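Hypothetical Thioesterase Protein SP_1851 (Streptococcus pneumoniae serotype 4, PDB 4XY5) is probably a thioesterase of the PaaI type, expected from its hotdog fold to hydrolyse acyl thioesters, though its natural substrate is not established. Local coordinates at residues N77-G82 with V116-F121; V28-K33 with A55-L60. The protein carries 1 engineered substitution. One frame throughout, in Å; residues are numbered along the deposited sequence.

Contact 1: N77-G82 with V116-F121; sequences NYLKAG and VCKATF
Val116 O is gripped by two successive amides, Leu79 N at 2.8 Å and Lys80 N at 3.1 Å, both arriving on the same face of its carbonyl plane. The fork closes the ladder where strand 68-78 gives way to loop. Before it the pairing is regular: Asn77 and Lys118 form an antiparallel hydrogen-bonded pair, with Asn77 N to Lys118 O at 2.8 Å and almost straight (175° at the hydrogen), answered by Lys118 N to Asn77 O at 3.0 Å. Tyr78 and Cys117 make the next, non-hydrogen-bonded pair. Their side chains share one face of the sheet, where Cys117 CB lies 4.1 Å from Tyr78 CD1, oblique to the ring, while Tyr78 OH is hydrogen-bonded to Gly47 O, at the start of helix 47-64. This is the face that the sheet of a hotdog fold turns toward its long helix. On the other face Lys118 and Leu79 cross at about a right angle: the Lys118 chain bends at chi2 (-63°, which places CD), and CG and CE, the neighbours of CD, both meet Leu79 CD1, CE at 3.6 Å. Val116 and Cys117 together face Ile108 in a classic beta bulge, strand 115-127 having two residues opposite one of strand 101-109, and Ile108 O also holds the ammonium end of Lys118. Val116 CG1, anti to its own backbone N (chi1 178°), is swung toward the loop 79-82 and comes to 3.2 Å from Lys80 O. Asn77 pairs in an antiparallel ladder with a strand of the second subunit, which carries the sheet across the interface, and Leu79 packs on His96 of the third subunit.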
loop_
_atom_site.group_PDB
_atom_site.type_symbol
_atom_site.label_atom_id
_atom_site.label_comp_id
_atom_site.label_asym_id
_atom_site.label_seq_id
_atom_site.Cartn_x
_atom_site.Cartn_y
_atom_site.Cartn_z
ATOM N N ASN A 77 -1.671 5.087 -6.206
ATOM C CA ASN A 77 -2.875 5.914 -6.087
ATOM C C ASN A 77 -3.232 6.488 -7.435
ATOM O O ASN A 77 -2.377 7.074 -8.102
ATOM C CB ASN A 77 -2.665 7.074 -5.118
ATOM C CG ASN A 77 -2.660 6.634 -3.680
ATOM O OD1 ASN A 77 -1.636 6.204 -3.160
ATOM N ND2 ASN A 77 -3.810 6.727 -3.034
ATOM N N TYR A 78 -4.493 6.343 -7.820
ATOM C CA TYR A 78 -4.978 6.873 -9.082
ATOM C C TYR A 78 -5.718 8.191 -8.864
ATOM O O TYR A 78 -6.671 8.261 -8.086
ATOM C CB TYR A 78 -5.870 5.844 -9.763
ATOM C CG TYR A 78 -5.160 4.534 -10.055
ATOM C CD1 TYR A 78 -4.390 4.380 -11.200
ATOM C CD2 TYR A 78 -5.254 3.453 -9.175
ATOM C CE1 TYR A 78 -3.742 3.186 -11.474
ATOM C CE2 TYR A 78 -4.605 2.237 -9.449
ATOM C CZ TYR A 78 -3.853 2.117 -10.598
ATOM O OH TYR A 78 -3.207 0.913 -10.886
ATOM N N LEU A 79 -5.268 9.230 -9.561
ATOM C CA LEU A 79 -5.692 10.600 -9.269
ATOM C C LEU A 79 -6.610 11.191 -10.329
ATOM O O LEU A 79 -7.558 11.919 -10.030
ATOM C CB LEU A 79 -4.463 11.498 -9.123
ATOM C CG LEU A 79 -3.413 10.969 -8.140
ATOM C CD1 LEU A 79 -2.309 11.977 -7.976
ATOM C CD2 LEU A 79 -4.062 10.670 -6.818
ATOM N N LYS A 80 -6.300 10.896 -11.577
ATOM C CA LYS A 80 -6.992 11.504 -12.705
ATOM C C LYS A 80 -6.869 10.548 -13.863
ATOM O O LYS A 80 -5.834 9.907 -14.027
ATOM C CB LYS A 80 -6.389 12.871 -13.046
ATOM C CG LYS A 80 -6.864 13.490 -14.368
ATOM C CD LYS A 80 -6.344 14.924 -14.512
ATOM C CE LYS A 80 -6.599 15.500 -15.902
ATOM N NZ LYS A 80 -8.042 15.460 -16.276
ATOM N N ALA A 81 -7.933 10.422 -14.649
ATOM C CA ALA A 81 -7.932 9.468 -15.753
ATOM C C ALA A 81 -6.906 9.819 -16.821
ATOM O O ALA A 81 -6.705 10.988 -17.141
ATOM C CB ALA A 81 -9.318 9.388 -16.378
ATOM N N GLY A 82 -6.252 8.797 -17.366
ATOM C CA GLY A 82 -5.522 8.955 -18.611
ATOM C C GLY A 82 -6.490 8.712 -19.758
ATOM O O GLY A 82 -7.409 7.901 -19.638
ATOM N N VAL A 116 -1.642 12.237 -12.950
ATOM C CA VAL A 116 -2.473 11.078 -13.283
ATOM C C VAL A 116 -2.442 9.990 -12.191
ATOM O O VAL A 116 -3.497 9.516 -11.736
ATOM C CB VAL A 116 -2.037 10.484 -14.637
ATOM C CG1 VAL A 116 -2.849 9.238 -14.976
ATOM C CG2 VAL A 116 -2.213 11.527 -15.723
ATOM N N CYS A 117 -1.250 9.589 -11.765
ATOM C CA CYS A 117 -1.148 8.597 -10.691
ATOM C C CYS A 117 0.233 8.683 -10.040
ATOM O O CYS A 117 1.145 9.274 -10.609
ATOM C CB CYS A 117 -1.424 7.183 -11.219
ATOM S SG CYS A 117 -0.200 6.577 -12.413
ATOM N N LYS A 118 0.360 8.129 -8.832
ATOM C CA LYS A 118 1.604 8.160 -8.062
ATOM C C LYS A 118 1.789 6.790 -7.441
ATOM O O LYS A 118 0.835 6.214 -6.935
ATOM C CB LYS A 118 1.567 9.233 -6.959
ATOM C CG LYS A 118 1.004 10.578 -7.381
ATOM C CD LYS A 118 1.859 11.221 -8.444
ATOM C CE LYS A 118 1.097 12.311 -9.167
ATOM N NZ LYS A 118 1.719 12.657 -10.459
ATOM N N ALA A 119 3.002 6.247 -7.475
ATOM C CA ALA A 119 3.205 4.919 -6.911
ATOM C C ALA A 119 4.507 4.865 -6.148
ATOM O O ALA A 119 5.401 5.655 -6.403
ATOM C CB ALA A 119 3.191 3.860 -8.009
ATOM N N THR A 120 4.604 3.937 -5.202
ATOM C CA THR A 120 5.841 3.748 -4.470
ATOM C C THR A 120 6.187 2.279 -4.535
ATOM O O THR A 120 5.340 1.422 -4.271
ATOM C CB THR A 120 5.711 4.221 -3.007
ATOM O OG1 THR A 120 5.489 5.634 -3.005
ATOM C CG2 THR A 120 6.971 3.915 -2.219
ATOM N N PHE A 121 7.425 1.997 -4.924
ATOM C CA PHE A 121 7.905 0.636 -5.082
ATOM C C PHE A 121 8.973 0.274 -4.070
ATOM O O PHE A 121 9.921 1.025 -3.890
ATOM C CB PHE A 121 8.474 0.459 -6.487
ATOM C CG PHE A 121 7.436 0.460 -7.540
ATOM C CD1 PHE A 121 6.949 -0.734 -8.042
ATOM C CD2 PHE A 121 6.931 1.651 -8.027
ATOM C CE1 PHE A 121 5.974 -0.737 -9.026
ATOM C CE2 PHE A 121 5.957 1.641 -9.008
ATOM C CZ PHE A 121 5.484 0.450 -9.490
#

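Contact 2: V28-K33 with A55-L60; sequences VVVTTK and AQISGL. Engineered in segment 55-60: Ala55 (natural residue Asp).
Val28 CG2 lies over one face of the flat carbonyl group of Leu60, 3.8 Å from Leu60 C, while Val28 CG1 meets the CG1 and CG2 of Ile57. This is the central packing of a hotdog fold, in which a long helix, here 47-64, lies against the curved antiparallel sheet. Strand 28-33 and helix segment 55-60 run roughly antiparallel, their axes 144° apart and 8.6 Å at closest approach. Val28 and Val30, two residues apart and on the same side of the strand, point at the helix; Ile57 and Leu60, one turn apart, point back, so four buried residues carry the contact, with the backbone carbonyl of Leu60 taking part. Ile57 lies obliquely across both valines. Its CG1 stands 4.0 Å from Val28 CG1. Its chi1 of -91° carries CG1 well off a staggered position, and CG1 there meets CG2 and CB of Val30 as well. Leu60 touches both valines by different parts: CB abuts Val28 CG2 at 4.1 Å, whereas the more distant CD1 reaches Val30 CG2, also at 4.1 Å. Val30 CG2 thus meets both Ile57 and Leu60, which approach it from the same side. Around this cluster, Ile57 also packs on Ile90 of strand 87-97 and on Phe15, and Leu60 on Met23 of strand 19-24. The same helix also meets the second subunit: Gln56 OE1 is hydrogen-bonded to His46 NE2 of that chain, and Leu60 packs on its Tyr41. Ile57 CD1, set by a chi2 of 55°, rests 3.7 Å from both CB and CG2 of Val30.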
loop_
_atom_site.group_PDB
_atom_site.type_symbol
_atom_site.label_atom_id
_atom_site.label_comp_id
_atom_site.label_asym_id
_atom_site.label_seq_id
_atom_site.Cartn_x
_atom_site.Cartn_y
_atom_site.Cartn_z
ATOM N N VAL A 28 14.875 8.730 -13.522
ATOM C CA VAL A 28 14.452 8.261 -14.827
ATOM C C VAL A 28 13.239 9.058 -15.273
ATOM O O VAL A 28 12.357 9.341 -14.472
ATOM C CB VAL A 28 14.109 6.752 -14.784
ATOM C CG1 VAL A 28 13.398 6.319 -16.065
ATOM C CG2 VAL A 28 15.369 5.927 -14.538
ATOM N N VAL A 29 13.217 9.455 -16.540
ATOM C CA VAL A 29 12.037 10.066 -17.147
ATOM C C VAL A 29 11.761 9.391 -18.495
ATOM O O VAL A 29 12.630 9.364 -19.370
ATOM C CB VAL A 29 12.218 11.583 -17.373
ATOM C CG1 VAL A 29 11.012 12.161 -18.101
ATOM C CG2 VAL A 29 12.449 12.302 -16.048
ATOM N N VAL A 30 10.549 8.854 -18.652
ATOM C CA VAL A 30 10.139 8.172 -19.885
ATOM C C VAL A 30 8.788 8.720 -20.310
ATOM O O VAL A 30 7.923 8.932 -19.463
ATOM C CB VAL A 30 10.046 6.640 -19.691
ATOM C CG1 VAL A 30 9.489 5.954 -20.946
ATOM C CG2 VAL A 30 11.403 6.060 -19.305
ATOM N N THR A 31 8.599 8.951 -21.611
ATOM C CA THR A 31 7.300 9.392 -22.102
ATOM C C THR A 31 6.656 8.302 -22.968
ATOM O O THR A 31 7.343 7.440 -23.519
ATOM C CB THR A 31 7.398 10.704 -22.900
ATOM O OG1 THR A 31 8.189 10.499 -24.074
ATOM C CG2 THR A 31 8.016 11.804 -22.037
ATOM N N THR A 32 5.331 8.321 -23.047
ATOM C CA THR A 32 4.612 7.319 -23.824
ATOM C C THR A 32 3.244 7.866 -24.192
ATOM O O THR A 32 2.677 8.682 -23.464
ATOM C CB THR A 32 4.462 5.977 -23.055
ATOM O OG1 THR A 32 3.934 4.978 -23.935
ATOM C CG2 THR A 32 3.538 6.112 -21.842
ATOM N N LYS A 33 2.717 7.429 -25.332
ATOM C CA LYS A 33 1.411 7.892 -25.773
ATOM C C LYS A 33 0.361 6.828 -25.530
ATOM O O LYS A 33 0.556 5.678 -25.916
ATOM C CB LYS A 33 1.419 8.256 -27.262
ATOM C CG LYS A 33 0.151 9.004 -27.671
ATOM C CD LYS A 33 0.160 9.376 -29.142
ATOM C CE LYS A 33 0.124 8.146 -30.010
ATOM N NZ LYS A 33 0.024 8.508 -31.448
ATOM N N ALA A 55 6.008 0.519 -12.885
ATOM C CA ALA A 55 6.888 -0.578 -12.475
ATOM C C ALA A 55 8.103 -0.703 -13.378
ATOM O O ALA A 55 9.215 -0.978 -12.915
ATOM C CB ALA A 55 6.127 -1.897 -12.446
ATOM N N GLN A 56 7.888 -0.529 -14.675
ATOM C CA GLN A 56 9.001 -0.557 -15.610
ATOM C C GLN A 56 9.993 0.573 -15.301
ATOM O O GLN A 56 11.213 0.359 -15.234
ATOM C CB GLN A 56 8.479 -0.453 -17.035
ATOM C CG GLN A 56 9.554 -0.541 -18.107
ATOM C CD GLN A 56 10.185 -1.920 -18.207
ATOM O OE1 GLN A 56 9.819 -2.852 -17.486
ATOM N NE2 GLN A 56 11.151 -2.053 -19.108
ATOM N N ILE A 57 9.469 1.767 -15.049
ATOM C CA ILE A 57 10.342 2.901 -14.751
ATOM C C ILE A 57 11.045 2.685 -13.404
ATOM O O ILE A 57 12.210 3.041 -13.243
ATOM C CB ILE A 57 9.561 4.254 -14.796
ATOM C CG1 ILE A 57 9.629 4.852 -16.208
ATOM C CG2 ILE A 57 10.158 5.286 -13.833
ATOM C CD1 ILE A 57 9.150 3.914 -17.330
ATOM N N SER A 58 10.375 2.045 -12.450
ATOM C CA SER A 58 11.035 1.720 -11.184
ATOM C C SER A 58 12.221 0.785 -11.418
ATOM O O SER A 58 13.284 0.933 -10.804
ATOM C CB SER A 58 10.051 1.081 -10.197
ATOM O OG SER A 58 10.700 0.774 -8.962
ATOM N N GLY A 59 12.034 -0.184 -12.304
ATOM C CA GLY A 59 13.111 -1.104 -12.637
ATOM C C GLY A 59 14.263 -0.369 -13.301
ATOM O O GLY A 59 15.428 -0.626 -12.994
ATOM N N LEU A 60 13.934 0.555 -14.198
ATOM C CA LEU A 60 14.956 1.374 -14.854
ATOM C C LEU A 60 15.716 2.224 -13.836
ATOM O O LEU A 60 16.921 2.438 -13.975
ATOM C CB LEU A 60 14.332 2.257 -15.937
ATOM C CG LEU A 60 13.800 1.532 -17.191
ATOM C CD1 LEU A 60 13.033 2.503 -18.047
ATOM C CD2 LEU A 60 14.925 0.895 -17.995
#

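Along the chain both segments of contact 2 precede those of contact 1, and the centres of the two contacts lie about 14 Å apart. Both belong to one antiparallel sheet: strand 27-33 lies second from one edge, while at the other end contact 1 joins the strand that is outermost within this chain, 68-78, to its neighbour 115-127. Helix 47-64, followed directly in the chain by strand 68-78, bridges them. Phe121 makes the direct link, with CB 3.3 Å from Ser58 OG and CZ 3.4 Å from N of the engineered Ala55. Both contacts touch the second subunit, consistent with hotdog thioesterases, whose active sites generally form between paired subunits.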